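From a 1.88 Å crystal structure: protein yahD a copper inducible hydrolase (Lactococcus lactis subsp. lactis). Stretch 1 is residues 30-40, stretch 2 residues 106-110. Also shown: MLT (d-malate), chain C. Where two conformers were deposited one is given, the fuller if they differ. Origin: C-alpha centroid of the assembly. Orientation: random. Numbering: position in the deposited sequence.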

# COMPACT_ATOMS: atom_id res chain seq x y z
N HIS A 30 13.43 5.13 0.04
CA HIS A 30 14.33 4.14 -0.56
C HIS A 30 14.08 2.69 -0.15
O HIS A 30 14.60 1.77 -0.77
CB HIS A 30 15.80 4.51 -0.28
CG HIS A 30 16.23 5.77 -0.94
ND1 HIS A 30 16.24 6.98 -0.29
CD2 HIS A 30 16.64 6.01 -2.21
CE1 HIS A 30 16.66 7.92 -1.12
NE2 HIS A 30 16.91 7.35 -2.29
N GLN A 31 13.29 2.49 0.90
CA GLN A 31 13.12 1.17 1.50
C GLN A 31 12.75 0.09 0.46
O GLN A 31 13.31 -0.99 0.47
CB GLN A 31 12.01 1.23 2.57
CG GLN A 31 11.78 -0.14 3.25
CD GLN A 31 10.71 -0.12 4.29
OE1 GLN A 31 9.54 0.15 3.98
NE2 GLN A 31 11.08 -0.45 5.55
N LEU A 32 11.78 0.38 -0.40
CA LEU A 32 11.16 -0.68 -1.23
C LEU A 32 11.70 -0.73 -2.64
O LEU A 32 11.26 -1.56 -3.44
CB LEU A 32 9.63 -0.52 -1.24
CG LEU A 32 8.97 -0.86 0.11
CD1 LEU A 32 7.46 -0.61 0.10
CD2 LEU A 32 9.27 -2.30 0.54
N VAL A 33 12.65 0.14 -2.96
CA VAL A 33 13.12 0.29 -4.32
C VAL A 33 13.65 -0.99 -4.96
O VAL A 33 13.18 -1.35 -6.05
CB VAL A 33 14.11 1.48 -4.48
CG1 VAL A 33 14.77 1.46 -5.88
CG2 VAL A 33 13.39 2.77 -4.22
N GLU A 34 14.58 -1.69 -4.29
CA GLU A 34 15.10 -2.96 -4.82
C GLU A 34 14.06 -4.04 -4.84
O GLU A 34 14.05 -4.86 -5.76
CB GLU A 34 16.34 -3.42 -4.03
CG GLU A 34 17.57 -2.58 -4.37
CD GLU A 34 18.83 -3.08 -3.69
OE1 GLU A 34 18.77 -3.41 -2.49
OE2 GLU A 34 19.88 -3.14 -4.37
N ILE A 35 13.16 -4.04 -3.86
CA ILE A 35 12.06 -4.99 -3.84
C ILE A 35 11.16 -4.79 -5.09
O ILE A 35 10.80 -5.76 -5.78
CB ILE A 35 11.22 -4.86 -2.51
CG1 ILE A 35 12.06 -5.24 -1.28
CG2 ILE A 35 9.95 -5.74 -2.50
CD1 ILE A 35 12.52 -6.59 -1.30
N ALA A 36 10.76 -3.55 -5.33
CA ALA A 36 9.92 -3.24 -6.52
C ALA A 36 10.61 -3.65 -7.82
O ALA A 36 9.97 -4.16 -8.72
CB ALA A 36 9.56 -1.74 -6.58
N GLU A 37 11.92 -3.40 -7.89
CA GLU A 37 12.71 -3.82 -9.03
C GLU A 37 12.69 -5.35 -9.27
O GLU A 37 12.75 -5.78 -10.42
CB GLU A 37 14.14 -3.28 -8.92
CG GLU A 37 14.23 -1.79 -9.27
CD GLU A 37 15.51 -1.10 -8.79
OE1 GLU A 37 15.73 0.06 -9.24
OE2 GLU A 37 16.30 -1.66 -7.99
N MET A 38 12.57 -6.14 -8.21
CA MET A 38 12.40 -7.60 -8.34
C MET A 38 10.98 -8.01 -8.75
O MET A 38 10.79 -8.94 -9.54
CB MET A 38 12.81 -8.34 -7.05
CG MET A 38 14.30 -8.33 -6.77
SD MET A 38 14.89 -9.54 -5.55
CE MET A 38 14.61 -11.06 -6.47
N ILE A 39 9.98 -7.31 -8.21
CA ILE A 39 8.59 -7.61 -8.48
C ILE A 39 8.17 -7.25 -9.92
O ILE A 39 7.47 -8.02 -10.59
CB ILE A 39 7.69 -6.90 -7.47
CG1 ILE A 39 7.93 -7.46 -6.06
CG2 ILE A 39 6.18 -7.01 -7.86
CD1 ILE A 39 7.23 -6.64 -4.97
N ALA A 40 8.58 -6.06 -10.36
CA ALA A 40 8.16 -5.53 -11.65
C ALA A 40 9.36 -4.96 -12.38
O ALA A 40 9.51 -3.74 -12.45
CB ALA A 40 7.11 -4.44 -11.43
C1 MLT C . -0.21 1.18 10.84
O1 MLT C . 0.04 2.20 11.53
O2 MLT C . -0.46 1.28 9.61
C2 MLT C . -0.24 -0.19 11.48
O3 MLT C . -0.03 -0.11 12.88
C3 MLT C . 0.77 -1.14 10.83
C4 MLT C . 2.21 -0.75 11.07
O4 MLT C . 3.03 -1.67 11.22
O5 MLT C . 2.62 0.44 11.09
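Stretch 2 (106-110) AIGYS

Stretch 2 lies against stretch 1 as a beta strand packed on a turn and the helix that follows it, a contact made mainly by apolar side chains with no hydrogen bond between the two segments. The backbone of stretch 2 is extended from A106 to Y109, with phi between -83° and -131° and psi between 114° and 158°; at S110 it breaks, with phi/psi of 55/-120, at the N-cap position of a following helix. Stretch 1 begins with a type I turn from H30 to V33, closed by a weak bond from V33 N to H30 O at 3.4 Å, and continues as helix from V33 to I39. Bonds such as A36 N to L32 O, 2.8 Å, and I39 N to I35 O, 3.0 Å, satisfy its backbone internally.

The register shows the order of contact. The CA atoms of L32 and G108 are 8.0 Å apart and those of A36 and I107 are 7.4 Å apart, so advancing along stretch 1 moves the contact back along the strand. The side-chain contacts run the same way: Q31 and L32 meet Y109, whereas A36 and I39 meet I107.

Side chains alternate along the strand, so I107 and Y109 supply those that meet stretch 1. The CA-to-CB bonds of I107 and Y109 point toward stretch 1, and G108 between them has no side chain. I107 has the largest area covered by the other stretch, 94 Å² of the 292 Å² buried in total on both sides. Its chi1 m, chi2 t rotamer places CD1 4.2 Å from A36 CB, while its CG2 lies 4.1 Å from I39 CD1, so the side chain of I107 packs against both residues, one turn apart; its CD1 also comes within 4.4 Å of I39 CD1.

L32 covers the next part of the strand. Its CD1 is 3.9 Å from I107 O, 4.3 Å from G108 CA and 4.1 Å from Y109 CB, which sets one methyl group over the backbone at the glycine as well as against the flanking tyrosine. At the border, Q31 extends with chi1 and chi2 both t, and its OE1 approaches Y109 CD2 at 4.1 Å, near the plane of the ring and at its edge. This is a van der Waals approach; the amide finds its hydrogen bonds elsewhere in the structure.

Beyond the contact, S110 does not touch stretch 1: its OG lies 2.6 Å from MLT O4, and its CB is 7.2 Å from Q31 OE1, the nearest approach of the side chain to stretch 1.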

# COMPACT_ATOMS: atom_id res chain seq x y z
N ALA A 106 0.23 -0.02 -6.94
CA ALA A 106 0.73 0.33 -5.60
C ALA A 106 1.35 -0.89 -4.99
O ALA A 106 0.76 -1.99 -5.04
CB ALA A 106 -0.40 0.85 -4.68
N ILE A 107 2.55 -0.68 -4.44
CA ILE A 107 3.29 -1.72 -3.71
C ILE A 107 3.62 -1.12 -2.35
O ILE A 107 4.36 -0.14 -2.27
CB ILE A 107 4.59 -2.15 -4.44
CG1 ILE A 107 4.29 -2.65 -5.88
CG2 ILE A 107 5.30 -3.26 -3.62
CD1 ILE A 107 5.53 -2.95 -6.72
N GLY A 108 3.03 -1.67 -1.30
CA GLY A 108 3.23 -1.12 0.04
C GLY A 108 3.58 -2.22 1.01
O GLY A 108 3.27 -3.41 0.79
N TYR A 109 4.21 -1.82 2.10
CA TYR A 109 4.53 -2.76 3.16
C TYR A 109 4.02 -2.15 4.47
O TYR A 109 4.36 -1.01 4.78
CB TYR A 109 6.03 -2.98 3.19
CG TYR A 109 6.57 -3.76 4.38
CD1 TYR A 109 5.82 -4.78 4.97
CD2 TYR A 109 7.83 -3.47 4.90
CE1 TYR A 109 6.32 -5.50 6.06
CE2 TYR A 109 8.34 -4.18 5.98
CZ TYR A 109 7.58 -5.18 6.57
OH TYR A 109 8.09 -5.87 7.64
N SER A 110 3.20 -2.90 5.21
CA SER A 110 2.72 -2.47 6.55
C SER A 110 2.03 -1.09 6.51
O SER A 110 1.07 -0.90 5.77
CB SER A 110 3.89 -2.53 7.53
OG SER A 110 3.44 -2.60 8.88